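DUF72 domain-containing protein (Thermotoga maritima, PDB 1VPQ) is of unknown function but belongs to the DUF72 family and adopts a TIM-barrel-like fold of parallel strands wrapped by helices. Local coordinates at residues E234-L239 with K244-F249; V14-S19 with L263-M268. One frame throughout, in Å; residues are numbered along the deposited sequence.

Contact 1 of 2, residues E234-L239 with K244-F249; sequences EDVVEL and KETYVF
Val236 holds CG1 anti to its backbone N (chi1 168°), and Val248 carries CG2 anti to its carbonyl carbon, beside the backbone N; the two methyls thereby meet tip to tip between helix 226-240 and strand 245-250. This is a helix-on-sheet layer of the TIM-barrel-like fold, in which the helix packs on the strand that follows it in the chain. Val236 CG1 lies 3.9 Å from Val248 CG2, and the same methyl also reaches Thr246, whose CG2 it meets at 4.1 Å. One valine branch is thus shared by two residues spaced two apart on the strand. The threonine turns its methyl to the helix, and no hydrogen bond crosses the contact. All three touching residues are buried; Val14 of the adjoining strand and Phe265 of helix 257-270 also pack against Val236 and Val248. The CB of Tyr247, between the two contact residues on the strand, points away from the helix, and its side chain packs on Ile52 and Tyr199. Tyr247 OH donates a 2.6 Å hydrogen bond to Glu245 OE1, an oxygen that also forms a salt bridge with Lys121 NZ. Tyr247 OH meets this oxygen on the anti side, 31° out of the carboxylate plane.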
loop_
_atom_site.group_PDB
_atom_site.type_symbol
_atom_site.label_atom_id
_atom_site.label_comp_id
_atom_site.label_asym_id
_atom_site.label_seq_id
_atom_site.Cartn_x
_atom_site.Cartn_y
_atom_site.Cartn_z
ATOM N N GLU A 234 -10.140 11.208 10.993
ATOM C CA GLU A 234 -9.950 11.444 12.428
ATOM C C GLU A 234 -9.119 10.327 13.083
ATOM O O GLU A 234 -8.330 10.588 13.992
ATOM C CB GLU A 234 -11.299 11.626 13.134
ATOM N N ASP A 235 -9.287 9.095 12.602
ATOM C CA ASP A 235 -8.470 7.966 13.049
ATOM C C ASP A 235 -7.015 8.109 12.611
ATOM O O ASP A 235 -6.108 7.892 13.413
ATOM C CB ASP A 235 -9.031 6.644 12.522
ATOM C CG ASP A 235 -10.309 6.215 13.228
ATOM O OD1 ASP A 235 -10.560 6.673 14.360
ATOM O OD2 ASP A 235 -11.063 5.403 12.651
ATOM N N VAL A 236 -6.798 8.474 11.345
ATOM C CA VAL A 236 -5.443 8.717 10.823
ATOM C C VAL A 236 -4.668 9.784 11.622
ATOM O O VAL A 236 -3.472 9.623 11.875
ATOM C CB VAL A 236 -5.464 9.102 9.314
ATOM C CG1 VAL A 236 -4.102 9.636 8.865
ATOM C CG2 VAL A 236 -5.857 7.907 8.462
ATOM N N VAL A 237 -5.332 10.876 12.000
ATOM C CA VAL A 237 -4.652 11.922 12.771
ATOM C C VAL A 237 -4.410 11.459 14.206
ATOM O O VAL A 237 -3.389 11.798 14.805
ATOM C CB VAL A 237 -5.387 13.306 12.758
ATOM C CG1 VAL A 237 -5.638 13.769 11.336
ATOM C CG2 VAL A 237 -6.688 13.276 13.560
ATOM N N GLU A 238 -5.350 10.683 14.743
ATOM C CA GLU A 238 -5.231 10.170 16.109
ATOM C C GLU A 238 -4.030 9.232 16.225
ATOM O O GLU A 238 -3.248 9.335 17.169
ATOM C CB GLU A 238 -6.511 9.442 16.536
ATOM N N LEU A 239 -3.887 8.326 15.261
ATOM C CA LEU A 239 -2.735 7.423 15.219
ATOM C C LEU A 239 -1.421 8.162 14.924
ATOM O O LEU A 239 -0.402 7.907 15.576
ATOM C CB LEU A 239 -2.945 6.299 14.192
ATOM C CG LEU A 239 -3.696 5.034 14.641
ATOM C CD1 LEU A 239 -5.157 5.339 14.917
ATOM C CD2 LEU A 239 -3.579 3.917 13.603
ATOM N N LYS A 244 6.159 7.999 14.191
ATOM C CA LYS A 244 7.103 8.910 13.525
ATOM C C LYS A 244 6.480 9.441 12.233
ATOM O O LYS A 244 6.507 10.646 11.978
ATOM C CB LYS A 244 8.432 8.224 13.177
ATOM C CG LYS A 244 9.079 7.386 14.264
ATOM C CD LYS A 244 9.314 8.154 15.546
ATOM C CE LYS A 244 10.006 7.275 16.595
ATOM N NZ LYS A 244 11.349 6.833 16.148
ATOM N N GLU A 245 5.933 8.525 11.427
ATOM C CA GLU A 245 5.277 8.865 10.157
ATOM C C GLU A 245 4.122 7.917 9.859
ATOM O O GLU A 245 4.105 6.779 10.330
ATOM C CB GLU A 245 6.268 8.814 8.993
ATOM C CG GLU A 245 7.291 9.940 8.980
ATOM C CD GLU A 245 8.484 9.660 8.087
ATOM O OE1 GLU A 245 8.386 8.813 7.179
ATOM O OE2 GLU A 245 9.538 10.295 8.309
ATOM N N THR A 246 3.167 8.398 9.065
ATOM C CA THR A 246 1.990 7.625 8.664
ATOM C C THR A 246 1.874 7.684 7.150
ATOM O O THR A 246 2.014 8.757 6.561
ATOM C CB THR A 246 0.691 8.194 9.294
ATOM O OG1 THR A 246 0.699 7.979 10.710
ATOM C CG2 THR A 246 -0.550 7.536 8.710
ATOM N N TYR A 247 1.617 6.535 6.530
ATOM C CA TYR A 247 1.489 6.434 5.076
ATOM C C TYR A 247 0.091 5.972 4.729
ATOM O O TYR A 247 -0.344 4.910 5.161
ATOM C CB TYR A 247 2.533 5.470 4.497
ATOM C CG TYR A 247 3.892 5.681 5.104
ATOM C CD1 TYR A 247 4.599 6.860 4.883
ATOM C CD2 TYR A 247 4.463 4.719 5.930
ATOM C CE1 TYR A 247 5.837 7.071 5.466
ATOM C CE2 TYR A 247 5.697 4.920 6.511
ATOM C CZ TYR A 247 6.383 6.096 6.279
ATOM O OH TYR A 247 7.624 6.294 6.869
ATOM N N VAL A 248 -0.607 6.771 3.938
ATOM C CA VAL A 248 -2.007 6.527 3.633
ATOM C C VAL A 248 -2.151 6.421 2.123
ATOM O O VAL A 248 -1.811 7.351 1.396
ATOM C CB VAL A 248 -2.895 7.672 4.169
ATOM C CG1 VAL A 248 -4.366 7.365 3.952
ATOM C CG2 VAL A 248 -2.612 7.943 5.662
ATOM N N PHE A 249 -2.640 5.286 1.645
ATOM C CA PHE A 249 -2.817 5.084 0.201
ATOM C C PHE A 249 -4.242 4.684 -0.119
ATOM O O PHE A 249 -4.841 3.903 0.621
ATOM C CB PHE A 249 -1.848 4.017 -0.320
ATOM C CG PHE A 249 -0.403 4.358 -0.094
ATOM C CD1 PHE A 249 0.289 5.151 -1.001
ATOM C CD2 PHE A 249 0.262 3.907 1.039
ATOM C CE1 PHE A 249 1.618 5.483 -0.786
ATOM C CE2 PHE A 249 1.600 4.240 1.258
ATOM C CZ PHE A 249 2.270 5.028 0.337
#

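Contact 2 of 2, residues V14-S19 with L263-M268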
loop_
_atom_site.group_PDB
_atom_site.type_symbol
_atom_site.label_atom_id
_atom_site.label_comp_id
_atom_site.label_asym_id
_atom_site.label_seq_id
_atom_site.Cartn_x
_atom_site.Cartn_y
_atom_site.Cartn_z
ATOM N N VAL A 14 2.212 13.012 7.972
ATOM C CA VAL A 14 1.329 12.063 7.299
ATOM C C VAL A 14 1.509 12.214 5.789
ATOM O O VAL A 14 1.400 13.313 5.271
ATOM C CB VAL A 14 -0.145 12.281 7.675
ATOM C CG1 VAL A 14 -1.055 11.436 6.799
ATOM C CG2 VAL A 14 -0.376 11.963 9.141
ATOM N N TYR A 15 1.800 11.113 5.099
ATOM C CA TYR A 15 1.922 11.108 3.628
ATOM C C TYR A 15 0.744 10.399 2.975
ATOM O O TYR A 15 0.608 9.180 3.088
ATOM C CB TYR A 15 3.194 10.388 3.168
ATOM C CG TYR A 15 4.488 10.946 3.693
ATOM C CD1 TYR A 15 4.924 10.642 4.977
ATOM C CD2 TYR A 15 5.297 11.750 2.894
ATOM C CE1 TYR A 15 6.130 11.136 5.466
ATOM C CE2 TYR A 15 6.497 12.256 3.371
ATOM C CZ TYR A 15 6.915 11.944 4.658
ATOM O OH TYR A 15 8.116 12.446 5.140
ATOM N N VAL A 16 -0.088 11.155 2.273
ATOM C CA VAL A 16 -1.171 10.559 1.483
ATOM C C VAL A 16 -0.806 10.502 -0.012
ATOM O O VAL A 16 -0.236 11.448 -0.579
ATOM C CB VAL A 16 -2.538 11.264 1.710
ATOM C CG1 VAL A 16 -2.460 12.749 1.383
ATOM C CG2 VAL A 16 -3.665 10.583 0.895
ATOM N N GLY A 17 -1.134 9.368 -0.626
ATOM C CA GLY A 17 -1.005 9.178 -2.059
ATOM C C GLY A 17 -1.945 8.088 -2.541
ATOM O O GLY A 17 -2.903 7.737 -1.852
ATOM N N THR A 18 -1.667 7.566 -3.733
ATOM C CA THR A 18 -2.455 6.489 -4.336
ATOM C C THR A 18 -1.599 5.258 -4.648
ATOM O O THR A 18 -0.369 5.312 -4.630
ATOM C CB THR A 18 -3.092 6.949 -5.648
ATOM O OG1 THR A 18 -2.070 7.512 -6.473
ATOM C CG2 THR A 18 -4.200 7.987 -5.396
ATOM N N SER A 19 -2.272 4.146 -4.932
ATOM C CA SER A 19 -1.594 2.925 -5.363
ATOM C C SER A 19 -1.400 3.001 -6.865
ATOM O O SER A 19 -2.332 2.757 -7.635
ATOM C CB SER A 19 -2.393 1.674 -5.002
ATOM O OG SER A 19 -2.434 1.483 -3.603
ATOM N N LEU A 263 -7.120 13.216 -2.922
ATOM C CA LEU A 263 -7.095 14.680 -2.965
ATOM C C LEU A 263 -8.050 15.313 -1.948
ATOM O O LEU A 263 -7.744 16.368 -1.385
ATOM C CB LEU A 263 -7.443 15.186 -4.365
ATOM C CG LEU A 263 -6.412 14.955 -5.473
ATOM C CD1 LEU A 263 -7.038 15.209 -6.813
ATOM C CD2 LEU A 263 -5.184 15.839 -5.285
ATOM N N GLN A 264 -9.209 14.685 -1.741
ATOM C CA GLN A 264 -10.161 15.133 -0.722
ATOM C C GLN A 264 -9.553 14.958 0.652
ATOM O O GLN A 264 -9.632 15.839 1.497
ATOM C CB GLN A 264 -11.457 14.331 -0.794
ATOM C CG GLN A 264 -12.349 14.680 -1.951
ATOM C CD GLN A 264 -13.478 13.684 -2.110
ATOM O OE1 GLN A 264 -13.283 12.578 -2.598
ATOM N NE2 GLN A 264 -14.665 14.076 -1.703
ATOM N N PHE A 265 -8.941 13.802 0.857
ATOM C CA PHE A 265 -8.270 13.475 2.112
ATOM C C PHE A 265 -7.093 14.413 2.388
ATOM O O PHE A 265 -6.907 14.879 3.512
ATOM C CB PHE A 265 -7.778 12.026 2.055
ATOM C CG PHE A 265 -7.441 11.446 3.389
ATOM C CD1 PHE A 265 -8.433 10.898 4.182
ATOM C CD2 PHE A 265 -6.140 11.434 3.841
ATOM C CE1 PHE A 265 -8.139 10.353 5.400
ATOM C CE2 PHE A 265 -5.832 10.897 5.061
ATOM C CZ PHE A 265 -6.837 10.354 5.849
ATOM N N LYS A 266 -6.306 14.676 1.347
ATOM C CA LYS A 266 -5.134 15.561 1.432
ATOM C C LYS A 266 -5.529 16.979 1.854
ATOM O O LYS A 266 -4.830 17.624 2.644
ATOM C CB LYS A 266 -4.402 15.569 0.087
ATOM C CG LYS A 266 -3.354 16.648 -0.093
ATOM C CD LYS A 266 -2.562 16.422 -1.377
ATOM C CE LYS A 266 -2.241 17.734 -2.072
ATOM N NZ LYS A 266 -3.431 18.296 -2.782
ATOM N N LYS A 267 -6.654 17.443 1.313
ATOM C CA LYS A 267 -7.269 18.712 1.692
ATOM C C LYS A 267 -7.596 18.756 3.188
ATOM O O LYS A 267 -7.359 19.765 3.852
ATOM C CB LYS A 267 -8.546 18.924 0.868
ATOM C CG LYS A 267 -9.298 20.220 1.148
ATOM C CD LYS A 267 -10.354 20.090 2.246
ATOM C CE LYS A 267 -11.141 21.389 2.407
ATOM N NZ LYS A 267 -12.156 21.324 3.485
ATOM N N MET A 268 -8.157 17.667 3.705
ATOM C CA MET A 268 -8.496 17.578 5.125
ATOM C C MET A 268 -7.245 17.702 5.995
ATOM O O MET A 268 -7.253 18.391 7.016
ATOM C CB MET A 268 -9.221 16.270 5.422
ATOM C CG MET A 268 -10.585 16.168 4.782
ATOM S SD MET A 268 -11.399 14.597 5.128
ATOM C CE MET A 268 -12.859 14.775 4.093
#
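Val16 fits its two methyls against consecutive residues of helix 257-270, one against Phe265 and the other against Lys266. The tighter approach is to the lysine, where Val16 CG1 sits 3.7 Å from Lys266 CB and 3.9 Å from Lys266 CA, so that the methyl rests on the base of the lysine and on the helix backbone itself. With chi1 at 58°, CG1 stands between the backbone N and the carbonyl carbon of Val16, while CG2 is left to meet the phenylalanine. There Val16 CG2 approaches Phe265 CD2 obliquely at 3.9 Å, and Val16 CB lies a little farther from the same ring carbon, at 4.2 Å. The backbones come close as well, with 6.4 Å between the CA atoms of Val16 and Lys266. In the parallel sheet, strand 13-18 is the first in the chain and adjoins strand 245-250, the last, and the C-terminal helix packs over this first strand, an arrangement consistent with the end of a TIM-barrel-like chain returning to its beginning. Phe265 is buried. Lys266 has a different outer half: only the start of its chain takes part, and the rest bends at chi3 and chi4 and leads away from the strand, packing on Phe50 and ending in a weak hydrogen bond from NZ to Leu48 O. Beyond it on the helix, Lys267 is exposed and makes a long, weak ion pair with Glu271.

Contacts 1 and 2 each lay a helix on one of two neighbouring strands of the same parallel sheet, their centres 10 Å apart. Hydrogen bonds probably join the strands directly, Tyr15 N lying 2.8 Å from Thr246 O and Tyr15 O the same distance from Val248 N. Both interfaces are apolar and lack hydrogen bonds of their own. Both are buried; all three touching residues of contact 1 are enclosed, whereas contact 2 is buried at Val16 and Phe265 and reaches the surface only through the partly exposed Lys266. Contact 1 is local, linking a helix to the strand just after it, while contact 2 brings together distant parts of the chain. Phe265 belongs to the surroundings of contact 1 as well as to contact 2.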